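Local coordinates for divalent-cation tolerance protein CutA (Pyrococcus horikoshii, PDB 1UKU), which forms a homotrimer that binds copper(II) ions at the interface between trimers and takes part in resistance to heavy metals, at residues Ser13-Lys16 against Val17-Leu21; Tyr39-Glu42 against Gly43-Glu46; Leu65-Arg68 against Ile69-Leu72; Leu93-Leu96 against Ile97-Lys101. One frame throughout, in Å; residues are numbered along the deposited sequence.

The chain has a ferredoxin-like fold, a four-stranded antiparallel sheet with helices packed on it. Contacts 1 and 3 lie on neighbouring helices, 11-23 and 62-72, with centres 11 Å apart; they touch directly where Leu21 CD2 meets Leu65 CD1 at 3.8 Å. Contact 2 closes the long hairpin and lies about 41 Å, centre to centre, from contact 4 on the C-terminal helix. The trimer brings these two ends together between subunits, since Glu99 packs on Trp40 of a neighbouring subunit. Copper, bound by Asp48 and Lys49, lies about 7 Å from the side chain of Tyr39 in contact 2 and about 9 Å from that of Ser13 in contact 1.

Contact 1. Residues Ser13-Lys16 against Val17-Leu21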
# COMPACT_ATOMS: atom_id res chain seq x y z
N SER A 13 14.33 13.43 -6.32
CA SER A 13 13.06 14.12 -6.44
C SER A 13 12.10 13.71 -5.33
O SER A 13 11.45 14.56 -4.75
CB SER A 13 12.39 13.90 -7.80
OG SER A 13 12.22 12.54 -8.12
N ALA A 14 12.01 12.43 -5.01
CA ALA A 14 11.10 11.98 -3.99
C ALA A 14 11.44 12.67 -2.66
O ALA A 14 10.55 13.16 -1.97
CB ALA A 14 11.19 10.49 -3.86
N GLU A 15 12.71 12.66 -2.29
CA GLU A 15 13.11 13.23 -1.00
C GLU A 15 12.94 14.75 -0.99
O GLU A 15 12.48 15.30 0.00
CB GLU A 15 14.57 12.88 -0.69
CG GLU A 15 14.75 11.43 -0.25
CD GLU A 15 16.11 11.15 0.33
OE1 GLU A 15 16.51 9.96 0.29
OE2 GLU A 15 16.72 12.08 0.89
N LYS A 16 13.27 15.43 -2.10
CA LYS A 16 13.12 16.88 -2.16
C LYS A 16 11.67 17.27 -1.96
O LYS A 16 11.34 18.14 -1.16
CB LYS A 16 13.58 17.41 -3.51
CG LYS A 16 13.49 18.93 -3.64
CD LYS A 16 14.13 19.36 -4.95
CE LYS A 16 13.62 20.70 -5.44
NZ LYS A 16 14.18 21.00 -6.78
N VAL A 17 10.78 16.59 -2.67
CA VAL A 17 9.36 16.90 -2.62
C VAL A 17 8.81 16.59 -1.24
O VAL A 17 8.15 17.41 -0.64
CB VAL A 17 8.58 16.21 -3.75
CG1 VAL A 17 7.07 16.41 -3.58
CG2 VAL A 17 9.04 16.76 -5.11
N VAL A 18 9.14 15.43 -0.69
CA VAL A 18 8.63 15.05 0.63
C VAL A 18 9.13 15.97 1.73
O VAL A 18 8.36 16.37 2.63
CB VAL A 18 8.96 13.59 0.94
CG1 VAL A 18 8.92 13.25 2.43
CG2 VAL A 18 8.04 12.69 0.12
N LYS A 19 10.40 16.34 1.66
CA LYS A 19 10.95 17.25 2.66
C LYS A 19 10.28 18.64 2.54
O LYS A 19 9.99 19.27 3.55
CB LYS A 19 12.48 17.34 2.59
CG LYS A 19 13.19 16.07 3.00
CD LYS A 19 14.71 16.19 2.97
CE LYS A 19 15.36 14.87 3.37
NZ LYS A 19 16.85 14.97 3.36
N THR A 20 10.00 19.12 1.32
CA THR A 20 9.26 20.39 1.14
C THR A 20 7.86 20.29 1.75
O THR A 20 7.38 21.22 2.38
CB THR A 20 9.16 20.73 -0.34
OG1 THR A 20 10.49 20.87 -0.87
CG2 THR A 20 8.47 22.03 -0.54
N LEU A 21 7.19 19.16 1.57
CA LEU A 21 5.84 18.98 2.07
C LEU A 21 5.88 18.94 3.59
O LEU A 21 4.96 19.48 4.24
CB LEU A 21 5.18 17.73 1.51
CG LEU A 21 4.91 17.71 0.01
CD1 LEU A 21 4.38 16.31 -0.41
CD2 LEU A 21 3.95 18.79 -0.49
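Thr20 grips the carbonyl of Lys16 twice, one full helical turn further along helix 11-23. Its backbone N reaches Lys16 O at 3.0 Å, while its hydroxyl OG1 donates to the same Lys16 O at 2.9 Å. The two donors come from opposite faces of the carbonyl plane. The hydroxyl can do this because OG1 stands beside its own backbone N (chi1 -60°), which turns it back along the helix; threonine thereby gives its hydroxyl proton an acceptor within its own helix.

The other backbone bonds follow the regular i to i+4 pattern. Val17 N donates to Ser13 O, Val18 N to Ala14 O, and Lys19 N to Glu15 O at 2.9 Å.

Charge pairing is weaker. Glu15 and Lys19 lie side by side and point the same way, both largely extended beyond CG, with Glu15 OE2 a long 3.8 Å from Lys19 NZ. On its way, the lysine chain passes over the Glu15 carbonyl, Lys19 CG standing 3.2 Å from Glu15 O. Phe38 of the second subunit packs against both residues.

Apolar groups fill the inward side. Val17 CG2 and Val18 CG2 each rest 3.3 Å from the carbonyl oxygen four residues earlier, those of Ser13 and Ala14. Small or beta-branched side chains suit a helix pressed on the sheet: Ala14 and Val18 touch Leu32, and Val17 touches Phe8 and Leu72.

The chemistry is that of an amphipathic helix, in which regular backbone bonds are joined by the doubly bonded Lys16 carbonyl and the stretched Glu15-Lys19 pair probably adds modest electrostatic help.

Contact 2. Residues Tyr39-Glu42 against Gly43-Glu46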
# COMPACT_ATOMS: atom_id res chain seq x y z
N TYR A 39 3.61 0.17 -17.67
CA TYR A 39 2.46 0.91 -18.18
C TYR A 39 2.63 1.07 -19.68
O TYR A 39 3.63 0.65 -20.24
CB TYR A 39 2.32 2.25 -17.47
CG TYR A 39 3.57 3.08 -17.52
CD1 TYR A 39 4.52 2.99 -16.53
CD2 TYR A 39 3.83 3.93 -18.61
CE1 TYR A 39 5.68 3.72 -16.59
CE2 TYR A 39 4.99 4.67 -18.67
CZ TYR A 39 5.91 4.54 -17.66
OH TYR A 39 7.08 5.27 -17.70
N TRP A 40 1.62 1.63 -20.35
CA TRP A 40 1.65 1.87 -21.79
C TRP A 40 2.23 3.22 -22.09
O TRP A 40 1.87 4.20 -21.45
CB TRP A 40 0.26 1.87 -22.40
CG TRP A 40 -0.34 0.55 -22.55
CD1 TRP A 40 -1.28 -0.01 -21.73
CD2 TRP A 40 -0.03 -0.42 -23.55
NE1 TRP A 40 -1.59 -1.26 -22.19
CE2 TRP A 40 -0.82 -1.55 -23.29
CE3 TRP A 40 0.85 -0.45 -24.64
CZ2 TRP A 40 -0.78 -2.70 -24.10
CZ3 TRP A 40 0.89 -1.59 -25.45
CH2 TRP A 40 0.09 -2.70 -25.17
N TRP A 41 3.14 3.24 -23.07
CA TRP A 41 3.58 4.47 -23.71
C TRP A 41 3.63 4.23 -25.21
O TRP A 41 4.37 3.39 -25.67
CB TRP A 41 4.96 4.85 -23.19
CG TRP A 41 5.53 6.02 -23.88
CD1 TRP A 41 5.10 7.31 -23.80
CD2 TRP A 41 6.64 6.02 -24.78
NE1 TRP A 41 5.88 8.12 -24.60
CE2 TRP A 41 6.83 7.34 -25.22
CE3 TRP A 41 7.49 5.02 -25.27
CZ2 TRP A 41 7.85 7.70 -26.11
CZ3 TRP A 41 8.50 5.38 -26.16
CH2 TRP A 41 8.67 6.70 -26.57
N GLU A 42 2.77 4.94 -25.94
CA GLU A 42 2.80 4.96 -27.41
C GLU A 42 2.81 3.55 -28.01
O GLU A 42 3.66 3.19 -28.83
CB GLU A 42 3.97 5.81 -27.89
CG GLU A 42 3.84 7.28 -27.50
CD GLU A 42 4.96 8.17 -28.04
OE1 GLU A 42 4.89 9.40 -27.80
OE2 GLU A 42 5.91 7.66 -28.67
N GLY A 43 1.87 2.72 -27.57
CA GLY A 43 1.65 1.41 -28.16
C GLY A 43 2.63 0.35 -27.72
O GLY A 43 2.66 -0.75 -28.28
N LYS A 44 3.45 0.68 -26.71
CA LYS A 44 4.47 -0.23 -26.19
C LYS A 44 4.33 -0.34 -24.67
O LYS A 44 4.00 0.64 -24.01
CB LYS A 44 5.86 0.29 -26.51
CG LYS A 44 6.23 0.32 -28.00
CD LYS A 44 7.44 1.22 -28.25
CE LYS A 44 7.09 2.71 -28.19
NZ LYS A 44 6.23 3.14 -29.31
N ILE A 45 4.64 -1.50 -24.11
CA ILE A 45 4.72 -1.62 -22.66
C ILE A 45 6.09 -1.09 -22.23
O ILE A 45 7.13 -1.55 -22.71
CB ILE A 45 4.44 -3.05 -22.19
CG1 ILE A 45 2.97 -3.36 -22.49
CG2 ILE A 45 4.70 -3.16 -20.68
CD1 ILE A 45 2.54 -4.80 -22.27
N GLU A 46 6.04 -0.10 -21.37
CA GLU A 46 7.20 0.59 -20.86
C GLU A 46 7.38 0.17 -19.41
O GLU A 46 6.41 -0.05 -18.68
CB GLU A 46 6.95 2.11 -20.91
CG GLU A 46 8.04 2.98 -20.28
CD GLU A 46 8.07 4.40 -20.83
OE1 GLU A 46 7.75 5.35 -20.08
OE2 GLU A 46 8.40 4.58 -22.01
O HOH W 1 6.65 5.63 -30.65
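Tyr39 and Glu46 meet through complementary torsions: the tyrosine CG sits between its backbone N and carbonyl carbon (chi1 54°), which swings the ring across to the next strand, while the glutamate CG lies opposite its own N (chi1 175°) and runs out beside the ring. They sit side by side on neighbouring strands of an antiparallel beta hairpin closed by a two-residue type I' turn, with Glu42 and Gly43 at its corners.

Tyr39 OH donates to Glu46 OE1 at a very short 2.5 Å, and Glu46 CB lies over one face of the ring. The backbones of this pair exchange two hydrogen bonds, as do those of Trp41 and Lys44. Positive phi at both corners suits glycine well at the second.

Between these pairs, Trp40 and Ile45 form a non-hydrogen-bonded pair whose side chains project to the other face. Ile45 CG1 sits 3.9 Å from the centroid of the six-membered ring of Trp40, only 8° off its normal, a CH-pi contact; Gly43 O approaches the ring edge at Trp40 CZ3. The indole is also held by a neighbouring chain: in the third subunit, Leu22 O accepts from Trp40 NE1 and Arg25 makes a cation-pi contact. This anchors the hairpin in the trimer, while the side chain of Tyr39 lies about 7 Å from the copper.

On the side of the hairpin that carries Trp41, Lys44 runs alongside the indole, its CE 3.6 Å from Trp41 CZ3. Bent twice, the lysine chain curls over the turn, so that Lys44 NZ donates to Glu42 O at 2.6 Å and to a water that in turn donates to Glu42 OE2, each water bond being 2.9 Å.

Contact 3. Residues Leu65-Arg68 against Ile69-Leu72; sequences LKER and IKEL
Ile69 starts the second half of this stretch of helix 62-72 by meeting Leu65 one turn back, its CD1 at 3.8 Å from Leu65 CD1. Its N bonds to Leu65 O in the usual helical way, and both side chains are buried against Leu21, where branched aliphatic groups fill the seam between the two helices.

Lys70 follows on the outer side. Its N donates to Lys66 O, and its bent chain crosses Glu67 at about a right angle; Glu67 OE2 and Lys70 NZ form only a long salt bridge of 3.8 Å.

Glu71 is the polar hub. Its OE1 receives Arg68 NH1 at 2.9 Å on the anti lone pair, the carboxylate oxygen lying close to the guanidinium plane although the two groups are turned 55° apart. Bends at chi2 and chi3 of Arg68 turn the guanidinium forward, toward Glu71 and Leu72. The other oxygen, Glu71 OE2, lies just 2.5 Å from Glu67 OE1, close enough that one of these acids probably holds a proton.

Leu72 ends the helix: its N bonds weakly to Arg68 O, while its CG and CD1 lie over one guanidinium face, Leu72 CD1 being 4.0 Å from Arg68 NH2.

Arg68 is thus shared between Glu71 and, through NH2, Glu24. Its positive charge would probably help to offset the remaining negative charge of the Glu67-Glu71 pair, and leucine shields the flat face without competing for its N-H groups.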
# COMPACT_ATOMS: atom_id res chain seq x y z
N LEU A 65 -2.81 19.80 -0.32
CA LEU A 65 -1.69 18.89 -0.53
C LEU A 65 -1.62 18.46 -2.00
O LEU A 65 -0.55 18.42 -2.60
CB LEU A 65 -1.81 17.68 0.38
CG LEU A 65 -0.79 16.56 0.13
CD1 LEU A 65 0.63 17.06 0.28
CD2 LEU A 65 -1.06 15.38 1.03
N LYS A 66 -2.77 18.13 -2.57
CA LYS A 66 -2.84 17.73 -3.95
C LYS A 66 -2.31 18.83 -4.85
O LYS A 66 -1.52 18.57 -5.77
CB LYS A 66 -4.26 17.39 -4.34
CG LYS A 66 -4.37 16.97 -5.80
CD LYS A 66 -5.78 16.65 -6.23
CE LYS A 66 -6.31 17.75 -7.06
NZ LYS A 66 -7.67 18.06 -6.67
N GLU A 67 -2.70 20.08 -4.60
CA GLU A 67 -2.19 21.18 -5.41
C GLU A 67 -0.69 21.34 -5.27
O GLU A 67 0.01 21.52 -6.27
CB GLU A 67 -2.86 22.51 -5.03
CG GLU A 67 -2.29 23.72 -5.78
CD GLU A 67 -2.44 23.69 -7.31
OE1 GLU A 67 -1.61 24.33 -8.02
OE2 GLU A 67 -3.34 23.03 -7.86
N ARG A 68 -0.17 21.24 -4.04
CA ARG A 68 1.26 21.36 -3.86
C ARG A 68 2.03 20.23 -4.54
O ARG A 68 3.08 20.47 -5.15
CB ARG A 68 1.63 21.49 -2.39
CG ARG A 68 1.45 22.88 -1.85
CD ARG A 68 2.27 23.95 -2.59
NE ARG A 68 3.68 24.06 -2.22
CZ ARG A 68 4.68 24.37 -3.05
NH1 ARG A 68 4.47 24.54 -4.35
NH2 ARG A 68 5.91 24.50 -2.59
N ILE A 69 1.52 19.01 -4.49
CA ILE A 69 2.19 17.94 -5.19
C ILE A 69 2.19 18.22 -6.67
O ILE A 69 3.21 17.99 -7.33
CB ILE A 69 1.58 16.58 -4.86
CG1 ILE A 69 1.85 16.22 -3.39
CG2 ILE A 69 2.16 15.48 -5.78
CD1 ILE A 69 1.00 15.05 -2.89
N LYS A 70 1.08 18.71 -7.22
CA LYS A 70 1.05 19.02 -8.65
C LYS A 70 2.15 20.02 -8.99
O LYS A 70 2.81 19.90 -10.00
CB LYS A 70 -0.32 19.57 -9.07
CG LYS A 70 -1.42 18.54 -9.12
CD LYS A 70 -2.79 19.17 -9.13
CE LYS A 70 -3.11 19.83 -10.43
NZ LYS A 70 -4.48 20.43 -10.32
N GLU A 71 2.30 21.01 -8.12
CA GLU A 71 3.26 22.08 -8.32
C GLU A 71 4.71 21.65 -8.12
O GLU A 71 5.64 22.28 -8.64
CB GLU A 71 2.96 23.24 -7.38
CG GLU A 71 1.71 23.99 -7.76
CD GLU A 71 1.24 24.90 -6.66
OE1 GLU A 71 1.90 25.01 -5.61
OE2 GLU A 71 0.19 25.55 -6.86
N LEU A 72 4.94 20.58 -7.37
CA LEU A 72 6.30 20.13 -7.08
C LEU A 72 6.75 18.90 -7.89
O LEU A 72 7.95 18.58 -7.93
CB LEU A 72 6.45 19.80 -5.60
CG LEU A 72 6.34 21.02 -4.69
CD1 LEU A 72 6.25 20.57 -3.23
CD2 LEU A 72 7.54 21.93 -4.85

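Contact 4. Residues Leu93-Leu96 against Ile97-Lys101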
# COMPACT_ATOMS: atom_id res chain seq x y z
N LEU A 93 -3.00 9.29 15.69
CA LEU A 93 -3.80 10.33 15.09
C LEU A 93 -3.53 11.67 15.75
O LEU A 93 -3.37 12.67 15.08
CB LEU A 93 -5.28 9.98 15.16
CG LEU A 93 -6.22 10.96 14.47
CD1 LEU A 93 -5.91 11.11 12.98
CD2 LEU A 93 -7.61 10.40 14.71
N LYS A 94 -3.41 11.68 17.07
CA LYS A 94 -3.13 12.93 17.79
C LYS A 94 -1.79 13.53 17.39
O LYS A 94 -1.67 14.73 17.17
CB LYS A 94 -3.18 12.70 19.30
CG LYS A 94 -3.00 13.96 20.12
CD LYS A 94 -4.07 14.98 19.76
CE LYS A 94 -4.21 16.06 20.83
NZ LYS A 94 -5.21 15.66 21.86
N TRP A 95 -0.79 12.67 17.26
CA TRP A 95 0.53 13.09 16.82
C TRP A 95 0.46 13.66 15.40
O TRP A 95 1.00 14.69 15.12
CB TRP A 95 1.50 11.89 16.86
CG TRP A 95 2.83 12.20 16.27
CD1 TRP A 95 3.87 12.86 16.87
CD2 TRP A 95 3.27 11.89 14.95
NE1 TRP A 95 4.93 12.98 16.00
CE2 TRP A 95 4.60 12.37 14.82
CE3 TRP A 95 2.69 11.24 13.86
CZ2 TRP A 95 5.31 12.24 13.64
CZ3 TRP A 95 3.43 11.10 12.70
CH2 TRP A 95 4.70 11.60 12.59
N LEU A 96 -0.24 12.98 14.50
CA LEU A 96 -0.33 13.45 13.14
C LEU A 96 -1.00 14.83 13.06
O LEU A 96 -0.58 15.69 12.28
CB LEU A 96 -1.08 12.41 12.30
CG LEU A 96 -1.47 12.76 10.87
CD1 LEU A 96 -1.42 11.50 10.03
CD2 LEU A 96 -2.83 13.42 10.76
N ILE A 97 -2.06 15.03 13.85
CA ILE A 97 -2.72 16.34 13.89
C ILE A 97 -1.77 17.41 14.46
O ILE A 97 -1.66 18.52 13.93
CB ILE A 97 -4.01 16.23 14.73
CG1 ILE A 97 -5.04 15.38 14.00
CG2 ILE A 97 -4.59 17.63 15.04
CD1 ILE A 97 -6.22 14.95 14.87
N GLU A 98 -1.04 17.05 15.49
CA GLU A 98 -0.09 17.99 16.11
C GLU A 98 0.97 18.42 15.12
O GLU A 98 1.40 19.58 15.13
CB GLU A 98 0.55 17.38 17.35
CG GLU A 98 -0.43 17.33 18.49
CD GLU A 98 0.02 16.48 19.65
OE1 GLU A 98 -0.73 16.45 20.66
OE2 GLU A 98 1.11 15.86 19.58
N GLU A 99 1.39 17.50 14.25
CA GLU A 99 2.51 17.76 13.34
C GLU A 99 2.12 18.40 12.02
O GLU A 99 2.98 18.75 11.23
CB GLU A 99 3.26 16.45 13.08
CG GLU A 99 3.92 15.82 14.31
CD GLU A 99 5.06 16.63 14.95
OE1 GLU A 99 5.55 16.14 16.00
OE2 GLU A 99 5.50 17.74 14.50
N THR A 100 0.83 18.59 11.77
CA THR A 100 0.40 19.19 10.52
C THR A 100 -0.14 20.61 10.75
O THR A 100 -0.55 20.95 11.87
CB THR A 100 -0.62 18.30 9.80
OG1 THR A 100 -1.60 17.78 10.71
CG2 THR A 100 0.11 17.06 9.22
N LYS A 101 -0.16 21.40 9.69
CA LYS A 101 -0.38 22.83 9.79
C LYS A 101 -1.79 23.15 10.25
O LYS A 101 -2.74 22.38 10.03
CB LYS A 101 -0.07 23.53 8.47
CG LYS A 101 -1.08 23.25 7.38
CD LYS A 101 -0.71 23.95 6.06
CE LYS A 101 -1.10 25.42 6.03
NZ LYS A 101 -0.72 26.09 4.73
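Trp95 and Glu99 make the tight part of this C-terminal turn. The glutamate's aliphatic CG lies over one face of the indole, 3.7 Å from the centroid of the five-membered ring of Trp95 and 22° off its normal, a CH-pi contact. A bend at chi2 (-65°) folds the carboxylate back beside the ring, whose plane it meets at 60°. Glutamate suits the place by offering methylene to the ring while its OE2 forms a salt bridge with Arg25. Tyr39 and Trp40 of the second subunit pack on this pair, so it belongs to the trimer interface.

Equally close is the Leu96 carbonyl. Thr100 OG1 donates to Leu96 O at 2.8 Å, and Thr100 CG2 comes within 3.4 Å of the same oxygen. Glu99 N bonds to Trp95 O and, weakly, to Leu96 O. Leu93 CG and Ile97 CD1 add an ordinary apolar contact at 4.0 Å.

The solvent side is looser. Lys94 and Glu98 are exposed, and their charges stay apart, with Lys94 NZ 4.7 Å from Glu98 OE1; what touches is the chain, Lys94 CG at 3.4 Å from Glu98 OE1. Flexible charged side chains fit this position.

The chemistry is divided accordingly: indole, methylene and a paired carboxylate form part of the boundary with the second subunit, a hydroxyl gives the Leu96 carbonyl a donor, and the surface charges probably attract each other only diffusely.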